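Local coordinates for uncharacterized protein Atu1735 (Agrobacterium tumefaciens, PDB 2PPX), which is of unknown function but, as a helix-turn-helix protein resembling the XRE family, probably binds DNA as a transcriptional regulator, at residues 76-79 against 80-83. Residues are numbered along the deposited sequence; the frame is centred on the assembly and turned at random.
Sequences AYLK and IIAV
One face of the Y77 ring carries the tip of I81, one helical turn further on: CD1 of I81 sits 3.9 Å from the ring centroid and 14° off the ring normal, a CH-pi contact shifted slightly toward the rim on the CZ side. The CG1 carbon of I81 follows along the same flank and comes 3.9 Å from CE1 of Y77. Y77 sends its CG anti to the backbone N (chi1 -180°), which swings the ring along the helix toward the following turn, while I81, with CG1 anti to its carbonyl carbon (chi1 -66°), turns back toward the ring and stays extended to CD1. L78 runs beside I81 and points the same way, its CD2 4.0 Å from CD1 of I81, which thus lies against both the tyrosine face and a leucine branch. The backbone beneath is regular alpha-helix, each N-H hydrogen-bonded to the carbonyl four residues earlier: I80 N to A76 O, I81 N to Y77 O, A82 N to L78 O and V83 N to K79 O. Against these carbonyls the branched side chains pack closely; CG1 of I80 lies 3.3 Å from O of A76, and CG2 of V83 is 3.3 Å from O of K79. The phenol hydroxyl of Y77 is hydrogen-bonded to the backbone O of Y53, which ties the far edge of the ring to helix 46-53. K79 reaches out of the helix, its NZ hydrogen-bonded to O of A91 of the second subunit, where A76, Y77 and I80 also pack. Helix 72-83 thus lies between the second subunit and other helices of this all-helical domain: I81 packs on F49 and Y53 of helix 46-53, L78 on I35 and I81 on I38 of helix 34-41, and Y77, I80 and I81 meet T88 of helix 85-92.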
loop_
_atom_site.group_PDB
_atom_site.type_symbol
_atom_site.label_atom_id
_atom_site.label_comp_id
_atom_site.label_asym_id
_atom_site.label_seq_id
_atom_site.Cartn_x
_atom_site.Cartn_y
_atom_site.Cartn_z
ATOM N N ALA A 76 -11.230 5.719 2.812
ATOM C CA ALA A 76 -12.265 5.584 3.857
ATOM C C ALA A 76 -11.817 6.361 5.102
ATOM O O ALA A 76 -12.582 7.116 5.697
ATOM C CB ALA A 76 -12.500 4.128 4.171
ATOM N N TYR A 77 -10.545 6.191 5.462
ATOM C CA TYR A 77 -9.962 6.883 6.626
ATOM C C TYR A 77 -10.037 8.421 6.487
ATOM O O TYR A 77 -10.376 9.119 7.432
ATOM C CB TYR A 77 -8.509 6.407 6.812
ATOM C CG TYR A 77 -7.792 7.049 7.993
ATOM C CD1 TYR A 77 -8.450 7.270 9.208
ATOM C CD2 TYR A 77 -6.449 7.399 7.893
ATOM C CE1 TYR A 77 -7.794 7.856 10.269
ATOM C CE2 TYR A 77 -5.773 7.976 8.951
ATOM C CZ TYR A 77 -6.440 8.198 10.130
ATOM O OH TYR A 77 -5.780 8.796 11.170
ATOM N N LEU A 78 -9.678 8.932 5.316
ATOM C CA LEU A 78 -9.766 10.363 5.007
ATOM C C LEU A 78 -11.169 10.892 5.104
ATOM O O LEU A 78 -11.380 12.021 5.547
ATOM C CB LEU A 78 -9.220 10.659 3.589
ATOM C CG LEU A 78 -7.702 10.514 3.525
ATOM C CD1 LEU A 78 -7.164 10.563 2.107
ATOM C CD2 LEU A 78 -6.999 11.576 4.449
ATOM N N LYS A 79 -12.139 10.084 4.703
ATOM C CA LYS A 79 -13.532 10.470 4.908
ATOM C C LYS A 79 -13.899 10.598 6.397
ATOM O O LYS A 79 -14.627 11.521 6.797
ATOM C CB LYS A 79 -14.473 9.519 4.172
ATOM C CG LYS A 79 -15.949 9.795 4.509
ATOM C CD LYS A 79 -16.786 9.866 3.251
ATOM C CE LYS A 79 -18.168 10.462 3.541
ATOM N NZ LYS A 79 -19.195 9.543 2.983
ATOM N N ILE A 80 -13.371 9.707 7.247
ATOM C CA ILE A 80 -13.669 9.795 8.677
ATOM C C ILE A 80 -13.035 11.026 9.278
ATOM O O ILE A 80 -13.659 11.710 10.098
ATOM C CB ILE A 80 -13.172 8.553 9.493
ATOM C CG1 ILE A 80 -13.648 7.255 8.843
ATOM C CG2 ILE A 80 -13.652 8.678 10.940
ATOM C CD1 ILE A 80 -15.117 7.175 8.656
ATOM N N ILE A 81 -11.797 11.296 8.883
ATOM C CA ILE A 81 -11.100 12.512 9.331
ATOM C C ILE A 81 -11.948 13.743 8.970
ATOM O O ILE A 81 -12.211 14.604 9.811
ATOM C CB ILE A 81 -9.680 12.641 8.689
ATOM C CG1 ILE A 81 -8.757 11.519 9.175
ATOM C CG2 ILE A 81 -9.076 14.045 8.971
ATOM C CD1 ILE A 81 -7.443 11.437 8.419
ATOM N N ALA A 82 -12.375 13.815 7.711
ATOM C CA ALA A 82 -13.235 14.916 7.250
ATOM C C ALA A 82 -14.526 15.078 8.072
ATOM O O ALA A 82 -14.915 16.213 8.431
ATOM C CB ALA A 82 -13.556 14.744 5.768
ATOM N N VAL A 83 -15.200 13.965 8.374
ATOM C CA VAL A 83 -16.454 14.007 9.137
ATOM C C VAL A 83 -16.205 14.392 10.598
ATOM O O VAL A 83 -16.999 15.121 11.188
ATOM C CB VAL A 83 -17.269 12.673 9.028
ATOM C CG1 VAL A 83 -18.489 12.679 9.939
ATOM C CG2 VAL A 83 -17.707 12.444 7.598
#